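Local coordinates for flagellar motor switch protein FliG (Aquifex aeolicus, PDB 3HJL) that probably forms part of the rotor-mounted switch complex at the base of the flagellar basal body, which sets the direction of flagellar rotation, at residues A16-S21 against E79-N84; E63-I68 against I73-P78. All coordinates share one frame; numbering follows the deposited sequence.

Phe81 and Leu18, which meet across contact 1, both touch Ile68 of contact 2, so the two contacts share one apolar centre in the N-terminal domain of FliG. Contact 2 is nested within the loop that contact 1 closes: the connection 73-78 folds back on helix 54-70, while contact 1 brings the first helix, 7-21, onto helix 78-88. Their centres lie 10 Å apart. Phe81 CZ of contact 1 meets Ile68 CD1 of contact 2 at 3.5 Å, and Leu18 CD2 packs on Ile68 CG2 at 3.6 Å. Phe81 CD2 also reaches Leu65 CD1, at 3.8 Å. Both contacts lie away from the EHPQR motif, which belongs to the middle domain.

Contact 1: A16-S21 against E79-N84; sequences AVLLLS and EEFIEN
Helix 7-21, through Ser21, meets helix 78-88, through Asn84, where their CA atoms come within 4.9 Å; the short axes approach to 9.6 Å with their N-to-C directions 125° apart. This is a helix-helix contact in the all-helical N-terminal domain of FliG, and in it the last turn of one helix meets an aromatic ring and, more weakly, an amide. The Phe81 ring carries the apolar part. With CG anti to the backbone N (chi1 178°), the ring reaches the last turn of helix 7-21, where Leu18 CD2 arrives at the ring edge, 3.9 Å from CZ. Ser21 CB packs 3.8 Å from CE1 of the same ring. Leu22 also touches Phe81, and with helix 54-70 against it as well the ring sits at the junction of three helices.

Asn84 provides the polar part: its ND2 gives a weak but fairly straight hydrogen bond to the Ser21 carbonyl O, 3.4 Å long with an angle of 164° at the hydrogen. Ser21 itself turns its hydroxyl back to its own helix, where OG donates to Val17 O at 2.8 Å, from above the carbonyl plane.

Contact 2: E63-I68 against I73-P78; sequences ELLDEI and IKIKKP
Leu65 faces Ile75 and Pro78, one methyl for each, and its two methyls pack the connection onto helix 54-70. The motif is a helix-loop-helix in the FliG N-terminal domain, an example of a linker that folds back on the helix it has just left. CD1 of Leu65 reaches Ile75, 3.7 Å from CG2 and 3.8 Å from CG1, while CD2 of Leu65 touches Pro78 CB at 3.7 Å. The leucine CG is anti to the backbone N (chi1 -172°), an extension that carries both methyls out to the linker. One turn further on, Ile68 adds a looser contact, its CD1 4.2 Å from Ile75 CD1. At the near end of the linker the join is made by the backbone: Ile73 N donates to Ile68 O at 3.0 Å, and Ile73 CB rests 3.5 Å from that same Ile68 O.

A second layer of side chains packs around these apolar groups. Ile82 of helix 78-88 touches Leu65, and Leu22 and Pro23, which follow helix 7-21, cover Ile75. Lys77 takes the N-cap position of helix 78-88, so Pro78 meets Leu65 from that helix's first turn. On helix 54-70 two acidic side chains turn to helix 7-21, where Glu63 OE1 and Glu67 OE1 both form salt bridges with Lys14 NZ.

Contact 1: A16-S21 against E79-N84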
loop_
_atom_site.group_PDB
_atom_site.type_symbol
_atom_site.label_atom_id
_atom_site.label_comp_id
_atom_site.label_asym_id
_atom_site.label_seq_id
_atom_site.Cartn_x
_atom_site.Cartn_y
_atom_site.Cartn_z
ATOM N N ALA A 16 12.750 -24.129 -39.557
ATOM C CA ALA A 16 13.499 -22.874 -39.393
ATOM C C ALA A 16 13.924 -22.642 -37.942
ATOM O O ALA A 16 15.074 -22.290 -37.674
ATOM C CB ALA A 16 12.665 -21.690 -39.885
ATOM N N VAL A 17 12.991 -22.849 -37.015
ATOM C CA VAL A 17 13.261 -22.665 -35.593
ATOM C C VAL A 17 14.226 -23.730 -35.070
ATOM O O VAL A 17 15.138 -23.407 -34.314
ATOM C CB VAL A 17 11.960 -22.648 -34.753
ATOM C CG1 VAL A 17 12.285 -22.532 -33.268
ATOM C CG2 VAL A 17 11.050 -21.475 -35.184
ATOM N N LEU A 18 14.030 -24.986 -35.486
ATOM C CA LEU A 18 14.942 -26.082 -35.137
ATOM C C LEU A 18 16.371 -25.795 -35.582
ATOM O O LEU A 18 17.312 -25.950 -34.793
ATOM C CB LEU A 18 14.485 -27.413 -35.752
ATOM C CG LEU A 18 13.351 -28.196 -35.087
ATOM C CD1 LEU A 18 12.981 -29.425 -35.945
ATOM C CD2 LEU A 18 13.748 -28.640 -33.672
ATOM N N LEU A 19 16.528 -25.369 -36.837
ATOM C CA LEU A 19 17.849 -25.026 -37.392
ATOM C C LEU A 19 18.622 -24.069 -36.467
ATOM O O LEU A 19 19.803 -24.280 -36.182
ATOM C CB LEU A 19 17.700 -24.395 -38.791
ATOM C CG LEU A 19 18.977 -24.007 -39.559
ATOM C CD1 LEU A 19 19.787 -25.250 -39.937
ATOM C CD2 LEU A 19 18.631 -23.193 -40.793
ATOM N N LEU A 20 17.926 -23.054 -35.974
ATOM C CA LEU A 20 18.523 -22.036 -35.114
ATOM C C LEU A 20 18.625 -22.416 -33.616
ATOM O O LEU A 20 19.485 -21.888 -32.921
ATOM C CB LEU A 20 17.728 -20.738 -35.265
ATOM C CG LEU A 20 17.691 -20.175 -36.692
ATOM C CD1 LEU A 20 16.566 -19.175 -36.835
ATOM C CD2 LEU A 20 19.037 -19.559 -37.050
ATOM N N SER A 21 17.768 -23.337 -33.150
ATOM C CA SER A 21 17.647 -23.711 -31.724
ATOM C C SER A 21 18.403 -24.977 -31.299
ATOM O O SER A 21 18.825 -25.076 -30.152
ATOM C CB SER A 21 16.173 -23.888 -31.363
ATOM O OG SER A 21 15.435 -22.703 -31.635
ATOM N N GLU A 79 17.092 -27.060 -21.533
ATOM C CA GLU A 79 16.682 -25.715 -21.100
ATOM C C GLU A 79 17.311 -24.639 -21.992
ATOM O O GLU A 79 16.722 -23.575 -22.199
ATOM C CB GLU A 79 17.039 -25.473 -19.624
ATOM C CG GLU A 79 16.067 -24.531 -18.900
ATOM C CD GLU A 79 14.750 -25.208 -18.526
ATOM O OE1 GLU A 79 14.781 -26.175 -17.732
ATOM O OE2 GLU A 79 13.687 -24.758 -19.005
ATOM N N GLU A 80 18.509 -24.923 -22.507
ATOM C CA GLU A 80 19.194 -24.032 -23.448
ATOM C C GLU A 80 18.502 -24.044 -24.822
ATOM O O GLU A 80 18.533 -23.051 -25.540
ATOM C CB GLU A 80 20.665 -24.439 -23.578
ATOM C CG GLU A 80 21.533 -23.438 -24.330
ATOM C CD GLU A 80 23.020 -23.677 -24.124
ATOM O OE1 GLU A 80 23.473 -23.708 -22.956
ATOM O OE2 GLU A 80 23.743 -23.800 -25.133
ATOM N N PHE A 81 17.914 -25.181 -25.185
ATOM C CA PHE A 81 17.077 -25.296 -26.384
ATOM C C PHE A 81 15.816 -24.417 -26.268
ATOM O O PHE A 81 15.479 -23.705 -27.209
ATOM C CB PHE A 81 16.704 -26.769 -26.609
ATOM C CG PHE A 81 15.800 -27.011 -27.786
ATOM C CD1 PHE A 81 16.325 -27.159 -29.061
ATOM C CD2 PHE A 81 14.431 -27.199 -27.600
ATOM C CE1 PHE A 81 15.493 -27.429 -30.145
ATOM C CE2 PHE A 81 13.596 -27.463 -28.677
ATOM C CZ PHE A 81 14.130 -27.579 -29.954
ATOM N N ILE A 82 15.157 -24.442 -25.103
ATOM C CA ILE A 82 13.936 -23.636 -24.873
ATOM C C ILE A 82 14.241 -22.135 -25.009
ATOM O O ILE A 82 13.474 -21.401 -25.631
ATOM C CB ILE A 82 13.274 -23.873 -23.440
ATOM C CG1 ILE A 82 13.106 -25.360 -23.076
ATOM C CG2 ILE A 82 11.924 -23.178 -23.345
ATOM C CD1 ILE A 82 12.710 -26.281 -24.221
ATOM N N GLU A 83 15.355 -21.696 -24.418
ATOM C CA GLU A 83 15.771 -20.287 -24.466
ATOM C C GLU A 83 16.101 -19.855 -25.889
ATOM O O GLU A 83 15.772 -18.739 -26.282
ATOM C CB GLU A 83 16.987 -20.029 -23.540
ATOM C CG GLU A 83 17.370 -18.536 -23.364
ATOM C CD GLU A 83 18.680 -18.325 -22.584
ATOM O OE1 GLU A 83 19.224 -17.198 -22.628
ATOM O OE2 GLU A 83 19.171 -19.276 -21.930
ATOM N N ASN A 84 16.768 -20.728 -26.650
ATOM C CA ASN A 84 17.092 -20.433 -28.057
ATOM C C ASN A 84 15.844 -20.240 -28.921
ATOM O O ASN A 84 15.824 -19.353 -29.770
ATOM C CB ASN A 84 17.991 -21.518 -28.664
ATOM C CG ASN A 84 19.390 -21.535 -28.060
ATOM O OD1 ASN A 84 19.744 -20.692 -27.236
ATOM N ND2 ASN A 84 20.171 -22.530 -28.430
#

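Contact 2: E63-I68 against I73-P78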
loop_
_atom_site.group_PDB
_atom_site.type_symbol
_atom_site.label_atom_id
_atom_site.label_comp_id
_atom_site.label_asym_id
_atom_site.label_seq_id
_atom_site.Cartn_x
_atom_site.Cartn_y
_atom_site.Cartn_z
ATOM N N GLU A 63 6.806 -28.894 -26.981
ATOM C CA GLU A 63 6.278 -29.787 -28.002
ATOM C C GLU A 63 7.424 -30.186 -28.926
ATOM O O GLU A 63 7.676 -31.370 -29.100
ATOM C CB GLU A 63 5.154 -29.133 -28.809
ATOM C CG GLU A 63 4.347 -30.145 -29.643
ATOM C CD GLU A 63 3.749 -29.553 -30.910
ATOM O OE1 GLU A 63 4.523 -29.043 -31.761
ATOM O OE2 GLU A 63 2.514 -29.664 -31.081
ATOM N N LEU A 64 8.118 -29.187 -29.483
ATOM C CA LEU A 64 9.298 -29.399 -30.359
ATOM C C LEU A 64 10.356 -30.286 -29.728
ATOM O O LEU A 64 10.941 -31.126 -30.408
ATOM C CB LEU A 64 9.983 -28.068 -30.734
ATOM C CG LEU A 64 9.593 -27.310 -31.999
ATOM C CD1 LEU A 64 10.353 -25.984 -32.069
ATOM C CD2 LEU A 64 9.881 -28.145 -33.235
ATOM N N LEU A 65 10.633 -30.052 -28.444
ATOM C CA LEU A 65 11.619 -30.836 -27.710
ATOM C C LEU A 65 11.189 -32.304 -27.615
ATOM O O LEU A 65 11.991 -33.199 -27.872
ATOM C CB LEU A 65 11.846 -30.235 -26.316
ATOM C CG LEU A 65 12.974 -30.795 -25.440
ATOM C CD1 LEU A 65 14.341 -30.650 -26.115
ATOM C CD2 LEU A 65 12.968 -30.096 -24.085
ATOM N N ASP A 66 9.923 -32.540 -27.272
ATOM C CA ASP A 66 9.367 -33.903 -27.196
ATOM C C ASP A 66 9.308 -34.587 -28.568
ATOM O O ASP A 66 9.514 -35.794 -28.681
ATOM C CB ASP A 66 7.958 -33.864 -26.586
ATOM C CG ASP A 66 7.358 -35.253 -26.400
ATOM O OD1 ASP A 66 8.001 -36.111 -25.746
ATOM O OD2 ASP A 66 6.233 -35.481 -26.896
ATOM N N GLU A 67 9.033 -33.791 -29.595
ATOM C CA GLU A 67 8.900 -34.258 -30.975
ATOM C C GLU A 67 10.242 -34.755 -31.527
ATOM O O GLU A 67 10.309 -35.833 -32.123
ATOM C CB GLU A 67 8.355 -33.107 -31.844
ATOM C CG GLU A 67 7.644 -33.512 -33.106
ATOM C CD GLU A 67 6.754 -32.391 -33.640
ATOM O OE1 GLU A 67 7.293 -31.365 -34.121
ATOM O OE2 GLU A 67 5.512 -32.539 -33.572
ATOM N N ILE A 68 11.298 -33.966 -31.321
ATOM C CA ILE A 68 12.656 -34.323 -31.790
ATOM C C ILE A 68 13.344 -35.403 -30.940
ATOM O O ILE A 68 14.229 -36.098 -31.441
ATOM C CB ILE A 68 13.586 -33.074 -31.965
ATOM C CG1 ILE A 68 13.939 -32.426 -30.618
ATOM C CG2 ILE A 68 12.956 -32.086 -32.928
ATOM C CD1 ILE A 68 14.353 -30.959 -30.720
ATOM N N ILE A 73 16.727 -37.714 -31.749
ATOM C CA ILE A 73 17.823 -36.747 -31.571
ATOM C C ILE A 73 18.014 -36.498 -30.069
ATOM O O ILE A 73 17.060 -36.147 -29.372
ATOM C CB ILE A 73 17.538 -35.390 -32.288
ATOM C CG1 ILE A 73 17.706 -35.517 -33.812
ATOM C CG2 ILE A 73 18.492 -34.312 -31.790
ATOM C CD1 ILE A 73 16.626 -36.326 -34.511
ATOM N N LYS A 74 19.248 -36.672 -29.589
ATOM C CA LYS A 74 19.575 -36.492 -28.170
ATOM C C LYS A 74 19.851 -35.018 -27.871
ATOM O O LYS A 74 20.647 -34.379 -28.569
ATOM C CB LYS A 74 20.797 -37.337 -27.767
ATOM C CG LYS A 74 20.541 -38.850 -27.685
ATOM C CD LYS A 74 20.776 -39.586 -29.005
ATOM C CE LYS A 74 22.262 -39.786 -29.290
ATOM N NZ LYS A 74 22.486 -40.546 -30.548
ATOM N N ILE A 75 19.206 -34.501 -26.818
ATOM C CA ILE A 75 19.315 -33.094 -26.402
ATOM C C ILE A 75 19.946 -33.026 -25.009
ATOM O O ILE A 75 19.279 -33.282 -24.002
ATOM C CB ILE A 75 17.919 -32.411 -26.380
ATOM C CG1 ILE A 75 17.279 -32.421 -27.779
ATOM C CG2 ILE A 75 18.024 -30.983 -25.868
ATOM C CD1 ILE A 75 18.055 -31.650 -28.853
ATOM N N LYS A 76 21.233 -32.680 -24.964
ATOM C CA LYS A 76 22.004 -32.655 -23.711
ATOM C C LYS A 76 21.610 -31.503 -22.781
ATOM O O LYS A 76 21.593 -31.675 -21.560
ATOM C CB LYS A 76 23.506 -32.581 -24.013
ATOM C CG LYS A 76 24.062 -33.794 -24.766
ATOM C CD LYS A 76 25.489 -33.552 -25.241
ATOM C CE LYS A 76 25.968 -34.659 -26.167
ATOM N NZ LYS A 76 27.282 -34.333 -26.789
ATOM N N LYS A 77 21.326 -30.337 -23.364
ATOM C CA LYS A 77 20.916 -29.141 -22.617
ATOM C C LYS A 77 19.526 -28.685 -23.095
ATOM O O LYS A 77 19.426 -27.767 -23.920
ATOM C CB LYS A 77 21.944 -28.020 -22.817
ATOM C CG LYS A 77 23.306 -28.315 -22.190
ATOM C CD LYS A 77 24.339 -27.247 -22.540
ATOM C CE LYS A 77 25.719 -27.608 -21.998
ATOM N NZ LYS A 77 26.751 -26.600 -22.366
ATOM N N PRO A 78 18.449 -29.345 -22.602
ATOM C CA PRO A 78 17.088 -28.998 -23.029
ATOM C C PRO A 78 16.624 -27.597 -22.657
ATOM O O PRO A 78 15.843 -27.016 -23.393
ATOM C CB PRO A 78 16.213 -30.045 -22.325
ATOM C CG PRO A 78 17.014 -30.517 -21.202
ATOM C CD PRO A 78 18.435 -30.463 -21.640
#